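Local coordinates for protein cytochrome c, mono-and diheme variant (Methylophaga aminisulfidivorans MP, PDB 7C90) that probably carries single electrons through a covalently bound heme c, as the cytochrome cL of a marine bacterium's methanol oxidation system, at residues A58-H61 / F62-G66; T140-E143 / I144-M148; T166-Q169 / K170-K174. All coordinates share one frame; numbering follows the deposited sequence.

Contact 1: A58-H61 / F62-G66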
ATOM      1  N   ALA A  58     -20.639 -21.172 -16.552  1.00 33.16           N
ATOM      2  CA  ALA A  58     -20.608 -19.827 -15.935  1.00 31.81           C
ATOM      3  C   ALA A  58     -19.754 -18.882 -16.790  1.00 30.08           C
ATOM      4  O   ALA A  58     -20.196 -17.744 -17.063  1.00 29.24           O
ATOM      5  CB  ALA A  58     -20.116 -19.900 -14.519  1.00 34.62           C
ATOM      6  N   VAL A  59     -18.591 -19.328 -17.254  1.00 30.07           N
ATOM      7  CA  VAL A  59     -17.701 -18.438 -18.052  1.00 30.71           C
ATOM      8  C   VAL A  59     -18.380 -18.161 -19.398  1.00 32.91           C
ATOM      9  O   VAL A  59     -18.450 -16.978 -19.808  1.00 32.24           O
ATOM     10  CB  VAL A  59     -16.287 -19.026 -18.182  1.00 32.03           C
ATOM     11  CG1 VAL A  59     -15.489 -18.353 -19.286  1.00 32.77           C
ATOM     12  CG2 VAL A  59     -15.541 -18.970 -16.850  1.00 32.84           C
ATOM     13  N   GLU A  60     -18.887 -19.181 -20.080  1.00 33.33           N
ATOM     14  CA  GLU A  60     -19.519 -18.957 -21.416  1.00 37.26           C
ATOM     15  C   GLU A  60     -20.721 -18.016 -21.223  1.00 30.93           C
ATOM     16  O   GLU A  60     -20.864 -17.028 -21.995  1.00 30.97           O
ATOM     17  CB  GLU A  60     -19.860 -20.290 -22.091  1.00 44.20           C
ATOM     18  CG  GLU A  60     -20.552 -20.134 -23.441  1.00 54.82           C
ATOM     19  CD  GLU A  60     -21.092 -21.427 -24.044  1.00 63.13           C
ATOM     20  OE1 GLU A  60     -20.404 -22.463 -23.941  1.00 76.24           O
ATOM     21  OE2 GLU A  60     -22.217 -21.400 -24.605  1.00 73.27           O
ATOM     22  N   HIS A  61     -21.527 -18.253 -20.193  1.00 30.91           N
ATOM     23  CA  HIS A  61     -22.709 -17.409 -19.868  1.00 35.73           C
ATOM     24  C   HIS A  61     -22.249 -15.956 -19.638  1.00 34.54           C
ATOM     25  O   HIS A  61     -22.889 -15.010 -20.167  1.00 28.80           O
ATOM     26  CB  HIS A  61     -23.467 -17.945 -18.655  1.00 35.98           C
ATOM     27  CG  HIS A  61     -24.749 -17.217 -18.416  1.00 40.29           C
ATOM     28  ND1 HIS A  61     -25.806 -17.286 -19.302  1.00 41.00           N
ATOM     29  CD2 HIS A  61     -25.139 -16.380 -17.428  1.00 42.03           C
ATOM     30  CE1 HIS A  61     -26.800 -16.555 -18.856  1.00 43.07           C
ATOM     31  NE2 HIS A  61     -26.421 -15.993 -17.706  1.00 43.44           N
ATOM     32  N   PHE A  62     -21.153 -15.788 -18.899  1.00 31.76           N
ATOM     33  CA  PHE A  62     -20.667 -14.454 -18.488  1.00 32.36           C
ATOM     34  C   PHE A  62     -20.195 -13.706 -19.729  1.00 32.51           C
ATOM     35  O   PHE A  62     -20.569 -12.521 -19.863  1.00 33.43           O
ATOM     36  CB  PHE A  62     -19.585 -14.520 -17.409  1.00 31.96           C
ATOM     37  CG  PHE A  62     -19.079 -13.149 -17.033  1.00 30.20           C
ATOM     38  CD1 PHE A  62     -19.824 -12.338 -16.195  1.00 32.25           C
ATOM     39  CD2 PHE A  62     -17.930 -12.634 -17.599  1.00 29.39           C
ATOM     40  CE1 PHE A  62     -19.387 -11.067 -15.860  1.00 32.61           C
ATOM     41  CE2 PHE A  62     -17.505 -11.345 -17.286  1.00 32.17           C
ATOM     42  CZ  PHE A  62     -18.233 -10.569 -16.414  1.00 30.92           C
ATOM     43  N   LEU A  63     -19.425 -14.362 -20.599  1.00 33.36           N
ATOM     44  CA  LEU A  63     -18.844 -13.701 -21.797  1.00 37.28           C
ATOM     45  C   LEU A  63     -19.979 -13.198 -22.697  1.00 39.54           C
ATOM     46  O   LEU A  63     -19.747 -12.193 -23.397  1.00 40.80           O
ATOM     47  CB  LEU A  63     -17.905 -14.645 -22.558  1.00 37.61           C
ATOM     48  CG  LEU A  63     -16.661 -15.090 -21.790  1.00 43.35           C
ATOM     49  CD1 LEU A  63     -15.730 -15.887 -22.683  1.00 44.86           C
ATOM     50  CD2 LEU A  63     -15.955 -13.897 -21.185  1.00 45.79           C
ATOM     51  N   ASN A  64     -21.157 -13.825 -22.639  1.00 40.48           N
ATOM     52  CA  ASN A  64     -22.316 -13.501 -23.516  1.00 43.26           C
ATOM     53  C   ASN A  64     -23.215 -12.434 -22.893  1.00 41.19           C
ATOM     54  O   ASN A  64     -23.844 -11.721 -23.664  1.00 42.28           O
ATOM     55  CB  ASN A  64     -23.165 -14.737 -23.822  1.00 44.15           C
ATOM     56  CG  ASN A  64     -22.499 -15.662 -24.819  1.00 51.32           C
ATOM     57  OD1 ASN A  64     -21.984 -15.212 -25.844  1.00 55.05           O
ATOM     58  ND2 ASN A  64     -22.500 -16.954 -24.526  1.00 54.24           N
ATOM     59  N   THR A  65     -23.336 -12.388 -21.560  1.00 40.08           N
ATOM     60  CA  THR A  65     -24.424 -11.642 -20.867  1.00 37.92           C
ATOM     61  C   THR A  65     -23.900 -10.700 -19.784  1.00 36.71           C
ATOM     62  O   THR A  65     -24.697  -9.858 -19.317  1.00 39.07           O
ATOM     63  CB  THR A  65     -25.423 -12.593 -20.193  1.00 43.34           C
ATOM     64  OG1 THR A  65     -24.772 -13.253 -19.096  1.00 38.73           O
ATOM     65  CG2 THR A  65     -25.993 -13.602 -21.167  1.00 43.32           C
ATOM     66  N   GLY A  66     -22.663 -10.878 -19.322  1.00 35.12           N
ATOM     67  CA  GLY A  66     -22.139 -10.094 -18.194  1.00 34.40           C
ATOM     68  C   GLY A  66     -22.836 -10.449 -16.890  1.00 33.99           C
ATOM     69  O   GLY A  66     -22.712  -9.659 -15.956  1.00 39.08           O
TER
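Thr65 lays its side chain over one face of the His61 ring, one turn further along at the C-terminal end of helix 57-65. Its CG2 sits 4.2 Å from the centroid of the His61 ring and 26° off the ring normal, a CH-pi contact, while OG1 lies above the same ring, offset toward the rim. The hydroxyl also turns back onto the backbone. With OG1 placed between the backbone N and the carbonyl carbon (chi1 68°), Thr65 OG1 donates to His61 O at 2.8 Å, reaching that oxygen from above the carbonyl plane. The bond suits a helix end, because the backbone N-H groups of Asn64 and Thr65 make only weak bonds to the same oxygen. Thr65 OG1 also bonds to the backbone N of Glu67, and His61 NE2 to the Glu67 carboxylate, so the chain just beyond the helix is held to both side chains.

Gly66 ends the helix with a positive phi, which by itself favours glycine, and its N bonds to Phe62 O at 2.7 Å. Nearer the start of the segment the bonding is regular: Leu63 N meets Val59 O at 2.9 Å and 163°. Val59, Phe62 and Leu63 give the helix an apolar side; Val59 and Phe62 rest on Leu145 of helix 141-153, and Phe62 also meets the Phe121 ring. Leu63 lies to one side of that interface, against the loop residues Leu47 and Lys55, and one turn apart Val59 CG1 and Leu63 CD1 touch at 4.2 Å.

Contact 2: T140-E143 / I144-M148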
ATOM      1  N   THR A 140      -7.794 -18.206 -13.601  1.00 28.52           N
ATOM      2  CA  THR A 140      -8.716 -18.484 -14.729  1.00 30.50           C
ATOM      3  C   THR A 140      -9.945 -17.575 -14.609  1.00 29.20           C
ATOM      4  O   THR A 140     -10.256 -17.047 -13.475  1.00 30.92           O
ATOM      5  CB  THR A 140      -9.159 -19.954 -14.818  1.00 34.90           C
ATOM      6  OG1 THR A 140     -10.069 -20.192 -13.736  1.00 35.67           O
ATOM      7  CG2 THR A 140      -8.002 -20.933 -14.776  1.00 36.38           C
ATOM      8  N   LYS A 141     -10.646 -17.406 -15.720  1.00 28.31           N
ATOM      9  CA  LYS A 141     -11.918 -16.645 -15.766  1.00 27.81           C
ATOM     10  C   LYS A 141     -12.928 -17.297 -14.817  1.00 29.28           C
ATOM     11  O   LYS A 141     -13.580 -16.562 -14.079  1.00 30.48           O
ATOM     12  CB  LYS A 141     -12.412 -16.558 -17.201  1.00 29.27           C
ATOM     13  CG  LYS A 141     -11.602 -15.596 -18.059  1.00 33.34           C
ATOM     14  CD  LYS A 141     -12.295 -15.259 -19.358  1.00 36.89           C
ATOM     15  CE  LYS A 141     -11.997 -16.270 -20.441  1.00 41.23           C
ATOM     16  NZ  LYS A 141     -10.571 -16.188 -20.856  1.00 43.25           N
ATOM     17  N   ASP A 142     -12.965 -18.626 -14.748  1.00 30.67           N
ATOM     18  CA  ASP A 142     -13.898 -19.343 -13.845  1.00 28.52           C
ATOM     19  C   ASP A 142     -13.546 -19.019 -12.396  1.00 27.26           C
ATOM     20  O   ASP A 142     -14.471 -18.847 -11.593  1.00 25.81           O
ATOM     21  CB  ASP A 142     -13.863 -20.856 -14.071  1.00 30.23           C
ATOM     22  CG  ASP A 142     -15.050 -21.546 -13.421  1.00 34.46           C
ATOM     23  OD1 ASP A 142     -16.182 -21.273 -13.875  1.00 32.13           O
ATOM     24  OD2 ASP A 142     -14.837 -22.304 -12.435  1.00 38.39           O
ATOM     25  N   GLU A 143     -12.249 -18.938 -12.071  1.00 26.82           N
ATOM     26  CA  GLU A 143     -11.793 -18.622 -10.700  1.00 27.77           C
ATOM     27  C   GLU A 143     -12.174 -17.185 -10.346  1.00 26.12           C
ATOM     28  O   GLU A 143     -12.628 -16.940  -9.234  1.00 26.55           O
ATOM     29  CB  GLU A 143     -10.297 -18.863 -10.566  1.00 32.36           C
ATOM     30  CG  GLU A 143      -9.925 -20.328 -10.562  1.00 33.35           C
ATOM     31  CD  GLU A 143      -8.419 -20.562 -10.585  1.00 41.69           C
ATOM     32  OE1 GLU A 143      -7.665 -19.793 -11.284  1.00 40.65           O
ATOM     33  OE2 GLU A 143      -7.990 -21.502  -9.893  1.00 53.28           O
ATOM     34  N   ILE A 144     -12.049 -16.263 -11.284  1.00 25.93           N
ATOM     35  CA  ILE A 144     -12.459 -14.848 -11.054  1.00 24.12           C
ATOM     36  C   ILE A 144     -13.959 -14.804 -10.740  1.00 23.68           C
ATOM     37  O   ILE A 144     -14.342 -14.122  -9.776  1.00 25.97           O
ATOM     38  CB  ILE A 144     -12.046 -13.973 -12.248  1.00 23.30           C
ATOM     39  CG1 ILE A 144     -10.520 -13.825 -12.296  1.00 24.28           C
ATOM     40  CG2 ILE A 144     -12.733 -12.608 -12.213  1.00 25.23           C
ATOM     41  CD1 ILE A 144     -10.005 -13.237 -13.603  1.00 25.08           C
ATOM     42  N   LEU A 145     -14.788 -15.534 -11.476  1.00 24.24           N
ATOM     43  CA  LEU A 145     -16.258 -15.517 -11.228  1.00 25.43           C
ATOM     44  C   LEU A 145     -16.568 -16.127  -9.849  1.00 24.45           C
ATOM     45  O   LEU A 145     -17.476 -15.656  -9.187  1.00 26.08           O
ATOM     46  CB  LEU A 145     -16.980 -16.276 -12.343  1.00 28.28           C
ATOM     47  CG  LEU A 145     -16.834 -15.675 -13.732  1.00 29.21           C
ATOM     48  CD1 LEU A 145     -17.466 -16.580 -14.779  1.00 30.32           C
ATOM     49  CD2 LEU A 145     -17.471 -14.305 -13.761  1.00 27.66           C
ATOM     50  N   HIS A 146     -15.842 -17.150  -9.422  1.00 28.01           N
ATOM     51  CA  HIS A 146     -15.964 -17.718  -8.051  1.00 27.06           C
ATOM     52  C   HIS A 146     -15.681 -16.633  -7.015  1.00 26.07           C
ATOM     53  O   HIS A 146     -16.487 -16.430  -6.066  1.00 25.92           O
ATOM     54  CB  HIS A 146     -15.025 -18.913  -7.899  1.00 29.35           C
ATOM     55  CG  HIS A 146     -15.592 -20.167  -8.462  1.00 29.08           C
ATOM     56  ND1 HIS A 146     -15.358 -20.585  -9.728  1.00 31.90           N
ATOM     57  CD2 HIS A 146     -16.394 -21.093  -7.905  1.00 34.87           C
ATOM     58  CE1 HIS A 146     -15.945 -21.750  -9.929  1.00 35.32           C
ATOM     59  NE2 HIS A 146     -16.607 -22.075  -8.826  1.00 32.63           N
ATOM     60  N   ILE A 147     -14.565 -15.932  -7.191  1.00 26.47           N
ATOM     61  CA  ILE A 147     -14.149 -14.862  -6.238  1.00 24.92           C
ATOM     62  C   ILE A 147     -15.227 -13.797  -6.240  1.00 22.95           C
ATOM     63  O   ILE A 147     -15.537 -13.254  -5.178  1.00 23.35           O
ATOM     64  CB  ILE A 147     -12.758 -14.300  -6.607  1.00 23.44           C
ATOM     65  CG1 ILE A 147     -11.665 -15.355  -6.390  1.00 25.76           C
ATOM     66  CG2 ILE A 147     -12.484 -13.017  -5.834  1.00 23.49           C
ATOM     67  CD1 ILE A 147     -10.276 -14.915  -6.828  1.00 27.50           C
ATOM     68  N   MET A 148     -15.712 -13.433  -7.424  1.00 25.62           N
ATOM     69  CA  MET A 148     -16.766 -12.394  -7.543  1.00 24.60           C
ATOM     70  C   MET A 148     -18.033 -12.830  -6.793  1.00 24.46           C
ATOM     71  O   MET A 148     -18.566 -12.000  -6.017  1.00 23.65           O
ATOM     72  CB  MET A 148     -17.089 -12.094  -8.995  1.00 22.96           C
ATOM     73  CG  MET A 148     -16.003 -11.240  -9.633  1.00 25.70           C
ATOM     74  SD  MET A 148     -16.136 -11.256 -11.439  1.00 25.48           S
ATOM     75  CE  MET A 148     -17.795 -10.669 -11.724  1.00 24.83           C
TER
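Asp142 O is gripped by two donors of a single residue. His146 N supplies the usual helical bond at 3.1 Å, and His146 ND1 adds a shorter one at 2.7 Å, with an N-H...O angle of 157°. The two reach Asp142 O from opposite faces of its carbonyl plane, the ring nitrogen from well above it. His146 can do this because CG stands beside its own backbone N (chi1 -82°), which swings the imidazole back along the helix until the ring edge carrying ND1 faces the preceding turn. The Asp142 carboxylate is tied down through OD1, which is hydrogen-bonded to Tyr70 OH and Thr56 OG1. Tyr70 also meets the His146 ring, so one tyrosine touches both residues.

The first turn of helix 141-153, in the cytochrome c domain, is closed by a capping box. Thr140 OG1 accepts from Glu143 N at 3.0 Å, and Glu143 OE1 accepts in return from Thr140 N at 2.8 Å, on its anti side. Threonine suits the N-cap because its short hydroxyl reaches an amide that lacks a carbonyl one turn back; glutamate three residues on is long enough to return the bond.

Ile144, Leu145, Ile147 and Met148 are all buried. Ile144 and Met148 pack on Phe121 of helix 117-126, Leu145 also on Tyr70, while Ile147 touches the heme c and lines its pocket.

Donation from ND1 implies that this nitrogen carries a proton, and the carboxylates of Asp142 and Glu143 probably interact favourably with the positive N-terminal end of the helix dipole.

Contact 3: T166-Q169 / K170-K174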
ATOM      1  N   THR A 166     -31.156  -8.564  -9.158  1.00 35.88           N
ATOM      2  CA  THR A 166     -32.475  -8.366  -9.827  1.00 37.73           C
ATOM      3  C   THR A 166     -33.411  -7.656  -8.846  1.00 39.50           C
ATOM      4  O   THR A 166     -33.100  -7.649  -7.621  1.00 35.83           O
ATOM      5  CB  THR A 166     -33.057  -9.689 -10.333  1.00 39.14           C
ATOM      6  OG1 THR A 166     -33.453 -10.494  -9.223  1.00 40.08           O
ATOM      7  CG2 THR A 166     -32.083 -10.450 -11.202  1.00 40.59           C
ATOM      8  N   GLU A 167     -34.496  -7.063  -9.353  1.00 39.68           N
ATOM      9  CA  GLU A 167     -35.489  -6.345  -8.513  1.00 42.97           C
ATOM     10  C   GLU A 167     -35.977  -7.313  -7.424  1.00 43.61           C
ATOM     11  O   GLU A 167     -36.083  -6.891  -6.266  1.00 47.42           O
ATOM     12  CB  GLU A 167     -36.627  -5.800  -9.375  1.00 48.61           C
ATOM     13  CG  GLU A 167     -36.156  -4.914 -10.516  1.00 54.96           C
ATOM     14  CD  GLU A 167     -35.924  -3.449 -10.172  1.00 64.74           C
ATOM     15  OE1 GLU A 167     -35.824  -3.134  -8.959  1.00 62.97           O
ATOM     16  OE2 GLU A 167     -35.858  -2.611 -11.131  1.00 66.68           O
ATOM     17  N   GLU A 168     -36.195  -8.577  -7.788  1.00 42.73           N
ATOM     18  CA  GLU A 168     -36.663  -9.675  -6.901  1.00 51.29           C
ATOM     19  C   GLU A 168     -35.668  -9.872  -5.749  1.00 54.39           C
ATOM     20  O   GLU A 168     -36.100  -9.958  -4.564  1.00 50.86           O
ATOM     21  CB  GLU A 168     -36.788 -10.960  -7.729  1.00 60.46           C
ATOM     22  CG  GLU A 168     -37.896 -11.896  -7.284  1.00 69.13           C
ATOM     23  CD  GLU A 168     -38.170 -13.054  -8.238  1.00 72.51           C
ATOM     24  OE1 GLU A 168     -39.048 -13.890  -7.918  1.00 78.02           O
ATOM     25  OE2 GLU A 168     -37.510 -13.118  -9.303  1.00 71.55           O
ATOM     26  N   GLN A 169     -34.380  -9.977  -6.085  1.00 49.43           N
ATOM     27  CA  GLN A 169     -33.297 -10.227  -5.097  1.00 44.02           C
ATOM     28  C   GLN A 169     -33.208  -9.034  -4.136  1.00 43.51           C
ATOM     29  O   GLN A 169     -33.128  -9.268  -2.924  1.00 44.66           O
ATOM     30  CB  GLN A 169     -32.010 -10.534  -5.860  1.00 44.52           C
ATOM     31  CG  GLN A 169     -32.074 -11.863  -6.606  1.00 42.41           C
ATOM     32  CD  GLN A 169     -30.874 -12.090  -7.492  1.00 43.90           C
ATOM     33  OE1 GLN A 169     -30.247 -11.156  -7.982  1.00 41.41           O
ATOM     34  NE2 GLN A 169     -30.551 -13.348  -7.712  1.00 47.32           N
ATOM     35  N   LYS A 170     -33.266  -7.803  -4.651  1.00 46.42           N
ATOM     36  CA  LYS A 170     -33.251  -6.562  -3.832  1.00 49.96           C
ATOM     37  C   LYS A 170     -34.387  -6.619  -2.800  1.00 53.78           C
ATOM     38  O   LYS A 170     -34.115  -6.451  -1.594  1.00 54.13           O
ATOM     39  CB  LYS A 170     -33.368  -5.315  -4.714  1.00 47.26           C
ATOM     40  CG  LYS A 170     -32.124  -5.000  -5.524  1.00 52.47           C
ATOM     41  CD  LYS A 170     -32.231  -3.771  -6.394  1.00 52.52           C
ATOM     42  CE  LYS A 170     -31.108  -3.724  -7.409  1.00 59.17           C
ATOM     43  NZ  LYS A 170     -31.374  -2.766  -8.505  1.00 63.56           N
ATOM     44  N   ALA A 171     -35.615  -6.864  -3.255  1.00 55.95           N
ATOM     45  CA  ALA A 171     -36.820  -6.915  -2.398  1.00 57.54           C
ATOM     46  C   ALA A 171     -36.587  -7.914  -1.257  1.00 54.67           C
ATOM     47  O   ALA A 171     -37.081  -7.627  -0.156  1.00 56.46           O
ATOM     48  CB  ALA A 171     -38.042  -7.262  -3.219  1.00 53.82           C
ATOM     49  N   ASN A 172     -35.829  -8.999  -1.494  1.00 53.25           N
ATOM     50  CA  ASN A 172     -35.612 -10.114  -0.523  1.00 55.48           C
ATOM     51  C   ASN A 172     -34.194 -10.135   0.073  1.00 57.41           C
ATOM     52  O   ASN A 172     -33.802 -11.188   0.587  1.00 55.03           O
ATOM     53  CB  ASN A 172     -35.885 -11.460  -1.185  1.00 58.17           C
ATOM     54  CG  ASN A 172     -37.287 -11.512  -1.748  1.00 64.60           C
ATOM     55  OD1 ASN A 172     -37.498 -11.947  -2.883  1.00 66.51           O
ATOM     56  ND2 ASN A 172     -38.236 -11.011  -0.977  1.00 60.94           N
ATOM     57  N   PHE A 173     -33.464  -9.017   0.040  1.00 61.74           N
ATOM     58  CA  PHE A 173     -32.024  -8.937   0.403  1.00 59.52           C
ATOM     59  C   PHE A 173     -31.867  -8.454   1.856  1.00 56.65           C
ATOM     60  O   PHE A 173     -32.488  -7.443   2.219  1.00 54.20           O
ATOM     61  CB  PHE A 173     -31.295  -8.020  -0.588  1.00 57.42           C
ATOM     62  CG  PHE A 173     -29.883  -7.684  -0.192  1.00 56.74           C
ATOM     63  CD1 PHE A 173     -28.855  -8.591  -0.404  1.00 57.08           C
ATOM     64  CD2 PHE A 173     -29.592  -6.477   0.427  1.00 57.06           C
ATOM     65  CE1 PHE A 173     -27.558  -8.292  -0.015  1.00 56.15           C
ATOM     66  CE2 PHE A 173     -28.295  -6.175   0.807  1.00 55.09           C
ATOM     67  CZ  PHE A 173     -27.286  -7.087   0.593  1.00 54.03           C
ATOM     68  N   LYS A 174     -31.048  -9.145   2.655  1.00 56.08           N
ATOM     69  CA  LYS A 174     -30.565  -8.636   3.971  1.00 62.03           C
ATOM     70  C   LYS A 174     -29.056  -8.393   3.897  1.00 53.65           C
ATOM     71  O   LYS A 174     -28.293  -9.299   3.562  1.00 48.00           O
ATOM     72  CB  LYS A 174     -30.919  -9.615   5.093  1.00 70.27           C
ATOM     73  CG  LYS A 174     -31.429  -8.971   6.379  1.00 76.15           C
ATOM     74  CD  LYS A 174     -30.348  -8.451   7.314  1.00 82.55           C
ATOM     75  CE  LYS A 174     -30.823  -8.307   8.749  1.00 81.07           C
ATOM     76  NZ  LYS A 174     -32.120  -7.590   8.840  1.00 79.62           N
TER
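With CG set beside its own backbone N (chi1 -72°), Lys170 leans back over the preceding turn, and its CG passes Thr166 O at 3.5 Å. Gln169 takes the same first torsion (chi1 -68°) and then runs extended, carrying its amide back to the start of the turn, where the Thr166 hydroxyl faces the helix that follows. Thr166 and Gln169 therefore exchange bonds. Gln169 OE1 accepts from Thr166 N at 3.0 Å in a nearly straight bond, N-H...O 167°, though the donor is tilted from the plane of the amide. In the other direction Gln169 N reaches Thr166 OG1 at 3.3 Å, a weak bond.

This reciprocal pair is a capping box, with Thr166 as the N-cap of the short helix 167-171. A neutral glutamine serves here because what the box needs of it is a carbonyl oxygen on a chain long enough to return to the N-cap amide; its side chain also rests on Thr72.

The helix is barely longer than one turn. Lys170 N bonds to Thr166 O at 3.0 Å, and Ala171 N to Glu167 O at the same length. At Asn172 the backbone leaves helical angles, and its N makes only weak bonds to Glu168 O and Gln169 O.

Long charged chains suit this surface position. Lys170 is extended beyond CG, and its NZ stays 4.5 Å from Glu167 OE1, an attraction too long for a salt bridge. Phe173 turns its ring away from the helix toward Ala159 and Leu165, although its CB still lies 3.2 Å from Gln169 O.

Contact 2 is the most central of the three, with its oily residues buried and one of them at the heme. Contact 1 is partly buried and packs directly against it: Val59 CG2 lies 3.7 Å from Leu145 CD1, so helices 57-65 and 141-153 share an apolar seam. Contact 3 lies on the surface, about 10 Å from contact 1 and 11 Å from contact 2 at the nearest atoms. Contacts 2 and 3 both start helices with a threonine-led capping box, completed by glutamate in one and glutamine in the other; contact 1 instead ends a helix, using a threonine hydroxyl and a glycine.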